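Local coordinates for protein decapping nuclease RAI1 (PDB 5BTO) that removes the NAD cap and other 5'-end structures from RNA in a metal-dependent hydrolysis, and binds and stimulates the exoribonuclease RAT1, at residues 28-33 against 218-223; 108-113 against 226-231; 79-84 against 151-156. One frame throughout, in Å; residues are numbered along the deposited sequence.

Contact 1 (28-33 against 218-223); sequences EIFAFA and ISVIKT
Strands 28-33 and 218-223 run antiparallel, their axes 155° apart, and the register slips by one residue at a classic beta bulge in which Ile29 and Phe30 both face Val220. The carbonyl of Val220 takes two N-H groups there, a nearly straight bond from Ile29 N to Val220 O (2.9 Å) and a weak one from Phe30 N; past the bulge, Phe32 and Ile218 exchange a regular pair of bonds. Phe30 and Phe32 each hold CG in the crowded position between backbone N and carbonyl carbon (chi1 60° and 65°), which lays each ring alongside its cross-strand partner. CB of Val220 stands 3.8 Å from the centroid of the Phe30 ring in a CH-pi contact, and CB of Ile218 sits over the centre of the Phe32 ring. Beta-branched residues suit this, since their branches spread across a ring: CG1 and CG2 of Val220 reach CZ and CE2 of Phe30. On the other face, the extended Glu28 receives the hydroxyl of Ser219, OG to OE1 2.8 Å, on its anti lone pair, while Tyr254 also bonds OE1 and Lys48 pairs with OE2. An alanine for Glu28 removes the carboxylate and would probably loosen the tie between this strand and Ser219, Tyr254 and Lys48. Such a bulged antiparallel pair belongs to the large mixed sheet of this PD-(D/E)XK-family enzyme, which brings Phe32 close to Tyr114 and Ile218 close to Glu235, both substrate-binding.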
loop_
_atom_site.group_PDB
_atom_site.type_symbol
_atom_site.label_atom_id
_atom_site.label_comp_id
_atom_site.label_asym_id
_atom_site.label_seq_id
_atom_site.Cartn_x
_atom_site.Cartn_y
_atom_site.Cartn_z
ATOM N N GLU A 28 -28.916 2.415 -15.259
ATOM C CA GLU A 28 -29.942 1.975 -14.320
ATOM C C GLU A 28 -30.611 0.707 -14.835
ATOM O O GLU A 28 -30.968 0.617 -16.030
ATOM C CB GLU A 28 -31.022 3.047 -14.120
ATOM C CG GLU A 28 -32.095 2.623 -13.113
ATOM C CD GLU A 28 -33.142 3.699 -12.867
ATOM O OE1 GLU A 28 -32.836 4.714 -12.191
ATOM O OE2 GLU A 28 -34.277 3.515 -13.338
ATOM N N ILE A 29 -30.818 -0.255 -13.944
ATOM C CA ILE A 29 -31.565 -1.459 -14.328
ATOM C C ILE A 29 -32.896 -1.615 -13.589
ATOM O O ILE A 29 -33.816 -2.249 -14.100
ATOM C CB ILE A 29 -30.720 -2.757 -14.223
ATOM C CG1 ILE A 29 -30.025 -2.853 -12.866
ATOM C CG2 ILE A 29 -29.707 -2.815 -15.349
ATOM C CD1 ILE A 29 -29.574 -4.285 -12.518
ATOM N N PHE A 30 -33.001 -1.039 -12.394
ATOM C CA PHE A 30 -34.285 -0.987 -11.685
ATOM C C PHE A 30 -34.260 0.083 -10.604
ATOM O O PHE A 30 -33.211 0.649 -10.318
ATOM C CB PHE A 30 -34.703 -2.364 -11.114
ATOM C CG PHE A 30 -33.732 -2.966 -10.114
ATOM C CD1 PHE A 30 -32.695 -3.787 -10.540
ATOM C CD2 PHE A 30 -33.900 -2.771 -8.747
ATOM C CE1 PHE A 30 -31.814 -4.371 -9.624
ATOM C CE2 PHE A 30 -33.011 -3.357 -7.816
ATOM C CZ PHE A 30 -31.986 -4.159 -8.265
ATOM N N ALA A 31 -35.414 0.364 -10.014
ATOM C CA ALA A 31 -35.482 1.322 -8.924
ATOM C C ALA A 31 -36.439 0.815 -7.871
ATOM O O ALA A 31 -37.236 -0.082 -8.128
ATOM C CB ALA A 31 -35.923 2.704 -9.448
ATOM N N PHE A 32 -36.333 1.361 -6.665
ATOM C CA PHE A 32 -37.358 1.156 -5.651
ATOM C C PHE A 32 -37.467 2.406 -4.793
ATOM O O PHE A 32 -36.678 3.336 -4.958
ATOM C CB PHE A 32 -37.126 -0.134 -4.834
ATOM C CG PHE A 32 -35.866 -0.142 -3.988
ATOM C CD1 PHE A 32 -34.638 -0.470 -4.545
ATOM C CD2 PHE A 32 -35.929 0.120 -2.626
ATOM C CE1 PHE A 32 -33.485 -0.511 -3.757
ATOM C CE2 PHE A 32 -34.783 0.078 -1.828
ATOM C CZ PHE A 32 -33.562 -0.238 -2.394
ATOM N N ALA A 33 -38.462 2.462 -3.918
ATOM C CA ALA A 33 -38.645 3.663 -3.114
ATOM C C ALA A 33 -39.104 3.344 -1.702
ATOM O O ALA A 33 -39.590 2.253 -1.425
ATOM C CB ALA A 33 -39.638 4.624 -3.804
ATOM N N ILE A 218 -34.774 5.342 -4.919
ATOM C CA ILE A 218 -33.490 4.644 -4.999
ATOM C C ILE A 218 -33.289 4.063 -6.387
ATOM O O ILE A 218 -34.084 3.233 -6.841
ATOM C CB ILE A 218 -33.401 3.483 -3.981
ATOM C CG1 ILE A 218 -33.774 3.953 -2.575
ATOM C CG2 ILE A 218 -31.995 2.842 -3.992
ATOM C CD1 ILE A 218 -32.818 4.963 -1.999
ATOM N N SER A 219 -32.236 4.516 -7.058
ATOM C CA SER A 219 -31.857 3.980 -8.354
ATOM C C SER A 219 -30.832 2.861 -8.152
ATOM O O SER A 219 -29.907 2.984 -7.349
ATOM C CB SER A 219 -31.268 5.089 -9.235
ATOM O OG SER A 219 -30.720 4.569 -10.438
ATOM N N VAL A 220 -31.000 1.766 -8.876
ATOM C CA VAL A 220 -30.022 0.684 -8.823
ATOM C C VAL A 220 -29.406 0.498 -10.200
ATOM O O VAL A 220 -30.115 0.273 -11.193
ATOM C CB VAL A 220 -30.637 -0.639 -8.333
ATOM C CG1 VAL A 220 -29.523 -1.661 -8.064
ATOM C CG2 VAL A 220 -31.456 -0.400 -7.078
ATOM N N ILE A 221 -28.082 0.589 -10.248
ATOM C CA ILE A 221 -27.362 0.670 -11.507
ATOM C C ILE A 221 -26.362 -0.455 -11.644
ATOM O O ILE A 221 -25.917 -1.030 -10.645
ATOM C CB ILE A 221 -26.589 2.014 -11.628
ATOM C CG1 ILE A 221 -25.480 2.107 -10.570
ATOM C CG2 ILE A 221 -27.548 3.199 -11.475
ATOM C CD1 ILE A 221 -24.476 3.206 -10.854
ATOM N N LYS A 222 -26.037 -0.782 -12.891
ATOM C CA LYS A 222 -24.901 -1.648 -13.182
ATOM C C LYS A 222 -23.756 -0.752 -13.606
ATOM O O LYS A 222 -23.937 0.183 -14.391
ATOM C CB LYS A 222 -25.228 -2.647 -14.288
ATOM C CG LYS A 222 -25.956 -3.884 -13.816
ATOM C CD LYS A 222 -26.216 -4.836 -14.981
ATOM C CE LYS A 222 -24.982 -5.000 -15.861
ATOM N NZ LYS A 222 -23.912 -5.846 -15.258
ATOM N N THR A 223 -22.578 -1.002 -13.049
ATOM C CA THR A 223 -21.418 -0.217 -13.407
ATOM C C THR A 223 -20.185 -1.077 -13.194
ATOM O O THR A 223 -20.287 -2.296 -13.093
ATOM C CB THR A 223 -21.363 1.090 -12.584
ATOM O OG1 THR A 223 -20.296 1.919 -13.058
ATOM C CG2 THR A 223 -21.201 0.792 -11.102
#

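Contact 2 (108-113 against 226-231); sequences NVDIIT and GEAKML
With CG anti to its carbonyl carbon (chi1 -60°) and the carboxylate turned by chi2 of -62°, Asp110 brings OD2 in front of the backbone N-H of Lys229. The resulting bond, Lys229 N to Asp110 OD2, is 2.9 Å long and almost straight at 175°, and it uses the anti lone pair. The second oxygen, OD1, forms a salt bridge with Arg353. Asp110 N returns a bond to Lys229 O (2.8 Å), approaching from above the carbonyl plane, while Ile111 N reaches the same oxygen within that plane. One carbonyl thus grips two successive N-H groups just where the parallel pairing begins, and a short acidic side chain suits the spot because it supplies the acceptor that the backbone does not. Farther along, Leu231 N bonds Ile111 O and Thr113 N bonds Leu231 O, the staggered pattern of parallel strands. Ile111 and Met230 lie side by side, the bent end of the methionine placing CE 4.0 Å from CD1 of Ile111. On the other face CB of Leu231 lies beside CG1 of Ile112, and Val109, from the loop before the strand, crosses Leu231 obliquely with its CG2. The flexible methionine and the branched aliphatics suit a sheet buried on both faces. Helix 333-350 covers Ile111, Ala228 and Met230, helix 87-101 packs on Ile112 and Leu231, and strands 142-147 and 216-225 flank the pair.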
loop_
_atom_site.group_PDB
_atom_site.type_symbol
_atom_site.label_atom_id
_atom_site.label_comp_id
_atom_site.label_asym_id
_atom_site.label_seq_id
_atom_site.Cartn_x
_atom_site.Cartn_y
_atom_site.Cartn_z
ATOM N N ASN A 108 -25.662 -9.997 -13.690
ATOM C CA ASN A 108 -24.295 -10.289 -14.089
ATOM C C ASN A 108 -23.293 -9.290 -13.526
ATOM O O ASN A 108 -22.768 -8.457 -14.257
ATOM C CB ASN A 108 -24.185 -10.328 -15.611
ATOM C CG ASN A 108 -22.802 -10.714 -16.083
ATOM O OD1 ASN A 108 -22.144 -11.570 -15.488
ATOM N ND2 ASN A 108 -22.344 -10.070 -17.150
ATOM N N VAL A 109 -23.043 -9.382 -12.222
ATOM C CA VAL A 109 -22.037 -8.549 -11.555
ATOM C C VAL A 109 -21.232 -9.360 -10.551
ATOM O O VAL A 109 -21.610 -10.484 -10.195
ATOM C CB VAL A 109 -22.662 -7.344 -10.814
ATOM C CG1 VAL A 109 -23.439 -6.456 -11.785
ATOM C CG2 VAL A 109 -23.554 -7.810 -9.666
ATOM N N ASP A 110 -20.124 -8.775 -10.100
ATOM C CA ASP A 110 -19.259 -9.398 -9.105
ATOM C C ASP A 110 -19.598 -8.937 -7.697
ATOM O O ASP A 110 -19.417 -9.684 -6.733
ATOM C CB ASP A 110 -17.801 -9.048 -9.391
ATOM C CG ASP A 110 -17.346 -9.519 -10.752
ATOM O OD1 ASP A 110 -17.357 -10.747 -10.975
ATOM O OD2 ASP A 110 -16.967 -8.678 -11.598
ATOM N N ILE A 111 -20.065 -7.694 -7.578
ATOM C CA ILE A 111 -20.309 -7.086 -6.274
ATOM C C ILE A 111 -21.674 -6.399 -6.244
ATOM O O ILE A 111 -22.058 -5.742 -7.204
ATOM C CB ILE A 111 -19.224 -6.028 -5.939
ATOM C CG1 ILE A 111 -17.835 -6.667 -5.840
ATOM C CG2 ILE A 111 -19.560 -5.292 -4.635
ATOM C CD1 ILE A 111 -16.715 -5.625 -5.833
ATOM N N ILE A 112 -22.393 -6.560 -5.138
ATOM C CA ILE A 112 -23.710 -5.943 -4.957
ATOM C C ILE A 112 -23.662 -5.125 -3.668
ATOM O O ILE A 112 -23.380 -5.669 -2.606
ATOM C CB ILE A 112 -24.810 -7.028 -4.859
ATOM C CG1 ILE A 112 -24.973 -7.730 -6.212
ATOM C CG2 ILE A 112 -26.149 -6.429 -4.368
ATOM C CD1 ILE A 112 -25.718 -9.063 -6.147
ATOM N N THR A 113 -23.913 -3.816 -3.751
ATOM C CA THR A 113 -23.752 -2.979 -2.574
ATOM C C THR A 113 -24.442 -1.637 -2.740
ATOM O O THR A 113 -25.174 -1.425 -3.714
ATOM C CB THR A 113 -22.246 -2.775 -2.263
ATOM O OG1 THR A 113 -22.076 -2.174 -0.971
ATOM C CG2 THR A 113 -21.583 -1.920 -3.331
ATOM N N GLY A 226 -12.238 -0.984 -13.188
ATOM C CA GLY A 226 -11.284 -1.961 -13.684
ATOM C C GLY A 226 -12.002 -3.144 -14.311
ATOM O O GLY A 226 -12.844 -2.965 -15.198
ATOM N N GLU A 227 -11.676 -4.351 -13.852
ATOM C CA GLU A 227 -12.300 -5.568 -14.370
ATOM C C GLU A 227 -13.547 -5.976 -13.593
ATOM O O GLU A 227 -14.230 -6.938 -13.965
ATOM C CB GLU A 227 -11.300 -6.727 -14.349
ATOM C CG GLU A 227 -10.181 -6.547 -15.337
ATOM C CD GLU A 227 -10.711 -6.419 -16.743
ATOM O OE1 GLU A 227 -11.180 -7.435 -17.292
ATOM O OE2 GLU A 227 -10.675 -5.304 -17.294
ATOM N N ALA A 228 -13.838 -5.253 -12.514
ATOM C CA ALA A 228 -14.952 -5.598 -11.632
ATOM C C ALA A 228 -16.278 -5.046 -12.152
ATOM O O ALA A 228 -16.356 -3.886 -12.542
ATOM C CB ALA A 228 -14.692 -5.059 -10.221
ATOM N N LYS A 229 -17.313 -5.879 -12.136
ATOM C CA LYS A 229 -18.670 -5.446 -12.440
ATOM C C LYS A 229 -19.426 -5.282 -11.124
ATOM O O LYS A 229 -19.324 -6.122 -10.233
ATOM C CB LYS A 229 -19.382 -6.478 -13.317
ATOM C CG LYS A 229 -18.725 -6.720 -14.657
ATOM C CD LYS A 229 -19.539 -7.726 -15.474
ATOM C CE LYS A 229 -18.905 -8.008 -16.823
ATOM N NZ LYS A 229 -17.611 -8.726 -16.677
ATOM N N MET A 230 -20.171 -4.191 -10.985
ATOM C CA MET A 230 -20.814 -3.895 -9.711
ATOM C C MET A 230 -22.255 -3.433 -9.886
ATOM O O MET A 230 -22.590 -2.767 -10.863
ATOM C CB MET A 230 -20.011 -2.821 -8.949
ATOM C CG MET A 230 -18.563 -3.256 -8.721
ATOM S SD MET A 230 -17.523 -1.975 -7.997
ATOM C CE MET A 230 -18.128 -1.963 -6.318
ATOM N N LEU A 231 -23.098 -3.815 -8.935
ATOM C CA LEU A 231 -24.459 -3.305 -8.848
ATOM C C LEU A 231 -24.447 -2.330 -7.677
ATOM O O LEU A 231 -24.032 -2.698 -6.565
ATOM C CB LEU A 231 -25.440 -4.456 -8.587
ATOM C CG LEU A 231 -26.935 -4.159 -8.723
ATOM C CD1 LEU A 231 -27.292 -3.877 -10.180
ATOM C CD2 LEU A 231 -27.806 -5.290 -8.205
#

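Contact 3 (79-84 against 151-156); sequences PEEKNM and IELARR
Met84, Leu153, Arg156 and Glu80 carry this meeting of a loop with a helix. The thioether of Met84 crosses Leu153 at about a right angle, with CE 3.6 Å from CG of Leu153, and its sulphur rests beside CB of Glu152. Leu153 CD2 also touches CB of Glu81, so Leu153 meets two residues of the loop. Glu80 lays its CG against CD of Arg156 (3.3 Å), and its OE2 stands over one face of the guanidinium, 3.4 Å from NH1. The carboxylate and guanidinium planes are 88° apart and no N-H points at the oxygen, so this salt bridge is one of charge alone. Glu152 OE1 lies over the opposite face, so that the cation lies between two acidic groups, which would probably steady it electrostatically; CG of Met84 comes to its edge beside NH2. Behind this shell, a turn closed by Lys82 N to Pro79 O (2.6 Å) sets Glu80 and Glu81, and Asn83 OD1 bonds Arg34. Long flexible side chains suit a surface seam of this kind. It joins the loop leading into helix 87-101 to helix 149-166, which Arg155 ties to Asp133 on strand 132-139.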
loop_
_atom_site.group_PDB
_atom_site.type_symbol
_atom_site.label_atom_id
_atom_site.label_comp_id
_atom_site.label_asym_id
_atom_site.label_seq_id
_atom_site.Cartn_x
_atom_site.Cartn_y
_atom_site.Cartn_z
ATOM N N PRO A 79 -36.558 7.779 12.643
ATOM C CA PRO A 79 -35.586 7.399 13.676
ATOM C C PRO A 79 -34.337 6.790 13.047
ATOM O O PRO A 79 -34.443 5.857 12.254
ATOM C CB PRO A 79 -36.340 6.348 14.497
ATOM C CG PRO A 79 -37.782 6.652 14.267
ATOM C CD PRO A 79 -37.866 7.133 12.849
ATOM N N GLU A 80 -33.168 7.317 13.399
ATOM C CA GLU A 80 -31.925 6.945 12.726
ATOM C C GLU A 80 -31.618 5.446 12.803
ATOM O O GLU A 80 -30.865 4.918 11.984
ATOM C CB GLU A 80 -30.752 7.777 13.258
ATOM C CG GLU A 80 -29.523 7.781 12.357
ATOM C CD GLU A 80 -29.786 8.381 10.980
ATOM O OE1 GLU A 80 -30.921 8.840 10.723
ATOM O OE2 GLU A 80 -28.851 8.395 10.148
ATOM N N GLU A 81 -32.209 4.763 13.778
ATOM C CA GLU A 81 -32.050 3.318 13.898
ATOM C C GLU A 81 -33.050 2.576 13.014
ATOM O O GLU A 81 -33.078 1.345 12.978
ATOM C CB GLU A 81 -32.180 2.878 15.357
ATOM C CG GLU A 81 -33.354 3.489 16.095
ATOM C CD GLU A 81 -33.093 3.600 17.582
ATOM O OE1 GLU A 81 -31.932 3.384 17.996
ATOM O OE2 GLU A 81 -34.043 3.902 18.335
ATOM N N LYS A 82 -33.870 3.342 12.304
ATOM C CA LYS A 82 -34.776 2.788 11.311
ATOM C C LYS A 82 -34.336 3.262 9.930
ATOM O O LYS A 82 -35.080 3.157 8.954
ATOM C CB LYS A 82 -36.213 3.234 11.596
ATOM C CG LYS A 82 -36.606 3.131 13.062
ATOM C CD LYS A 82 -38.109 3.263 13.262
ATOM C CE LYS A 82 -38.483 3.066 14.729
ATOM N NZ LYS A 82 -39.928 2.746 14.910
ATOM N N ASN A 83 -33.113 3.777 9.854
ATOM C CA ASN A 83 -32.635 4.410 8.632
ATOM C C ASN A 83 -31.236 3.950 8.220
ATOM O O ASN A 83 -30.567 4.605 7.418
ATOM C CB ASN A 83 -32.676 5.932 8.787
ATOM C CG ASN A 83 -32.623 6.657 7.457
ATOM O OD1 ASN A 83 -33.078 6.143 6.435
ATOM N ND2 ASN A 83 -32.059 7.859 7.463
ATOM N N MET A 84 -30.798 2.823 8.774
ATOM C CA MET A 84 -29.525 2.234 8.375
ATOM C C MET A 84 -29.670 1.519 7.033
ATOM O O MET A 84 -30.718 0.935 6.745
ATOM C CB MET A 84 -29.006 1.272 9.452
ATOM C CG MET A 84 -28.473 1.980 10.689
ATOM S SD MET A 84 -27.962 0.872 12.016
ATOM C CE MET A 84 -29.517 0.064 12.408
ATOM N N ILE A 151 -22.424 -1.939 14.672
ATOM C CA ILE A 151 -21.360 -0.940 14.672
ATOM C C ILE A 151 -21.913 0.435 14.314
ATOM O O ILE A 151 -21.570 1.436 14.950
ATOM C CB ILE A 151 -20.205 -1.331 13.726
ATOM C CG1 ILE A 151 -19.420 -2.507 14.320
ATOM C CG2 ILE A 151 -19.290 -0.133 13.471
ATOM C CD1 ILE A 151 -18.274 -2.998 13.448
ATOM N N GLU A 152 -22.789 0.478 13.315
ATOM C CA GLU A 152 -23.412 1.738 12.911
ATOM C C GLU A 152 -24.243 2.347 14.028
ATOM O O GLU A 152 -24.207 3.559 14.245
ATOM C CB GLU A 152 -24.277 1.550 11.664
ATOM C CG GLU A 152 -23.468 1.367 10.407
ATOM C CD GLU A 152 -22.385 2.421 10.263
ATOM O OE1 GLU A 152 -22.698 3.631 10.377
ATOM O OE2 GLU A 152 -21.217 2.035 10.048
ATOM N N LEU A 153 -24.998 1.506 14.727
ATOM C CA LEU A 153 -25.833 1.970 15.829
ATOM C C LEU A 153 -24.977 2.582 16.927
ATOM O O LEU A 153 -25.249 3.680 17.407
ATOM C CB LEU A 153 -26.664 0.819 16.397
ATOM C CG LEU A 153 -27.921 0.434 15.611
ATOM C CD1 LEU A 153 -28.545 -0.847 16.161
ATOM C CD2 LEU A 153 -28.925 1.574 15.630
ATOM N N ALA A 154 -23.932 1.860 17.315
ATOM C CA ALA A 154 -23.051 2.314 18.379
ATOM C C ALA A 154 -22.321 3.591 17.985
ATOM O O ALA A 154 -22.079 4.461 18.821
ATOM C CB ALA A 154 -22.056 1.223 18.740
ATOM N N ARG A 155 -21.983 3.700 16.704
ATOM C CA ARG A 155 -21.168 4.803 16.212
ATOM C C ARG A 155 -21.917 6.136 16.211
ATOM O O ARG A 155 -21.376 7.159 16.632
ATOM C CB ARG A 155 -20.645 4.477 14.813
ATOM C CG ARG A 155 -19.532 5.382 14.316
ATOM C CD ARG A 155 -18.678 4.662 13.276
ATOM N NE ARG A 155 -17.717 3.748 13.893
ATOM C CZ ARG A 155 -17.045 2.802 13.237
ATOM N NH1 ARG A 155 -17.230 2.616 11.928
ATOM N NH2 ARG A 155 -16.192 2.034 13.898
ATOM N N ARG A 156 -23.161 6.126 15.746
ATOM C CA ARG A 156 -23.946 7.356 15.703
ATOM C C ARG A 156 -24.258 7.867 17.110
ATOM O O ARG A 156 -24.213 9.070 17.367
ATOM C CB ARG A 156 -25.232 7.164 14.895
ATOM C CG ARG A 156 -24.998 6.928 13.406
ATOM C CD ARG A 156 -26.292 7.048 12.615
ATOM N NE ARG A 156 -26.511 5.907 11.732
ATOM C CZ ARG A 156 -26.235 5.897 10.431
ATOM N NH1 ARG A 156 -25.728 6.975 9.847
ATOM N NH2 ARG A 156 -26.469 4.806 9.710
#

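Contacts 1 and 2 are buried and belong to one mixed sheet: strands 216-225 and 228-235 are neighbours in it, and the antiparallel pair they form joins the antiparallel pairing of contact 1 to the parallel pairing of contact 2. They touch, Ile29 CD1 lying 3.3 Å from Leu231 CD1, and helix 87-101 packs on both. Contact 3 lies at the surface, its centre about 24 Å from that of contact 1 and 27 Å from that of contact 2. Backbone hydrogen bonds dominate the sheet contacts, each supplemented by one carboxylate, whereas contact 3 has no hydrogen bond between its segments and relies on charge and on methionine and leucine.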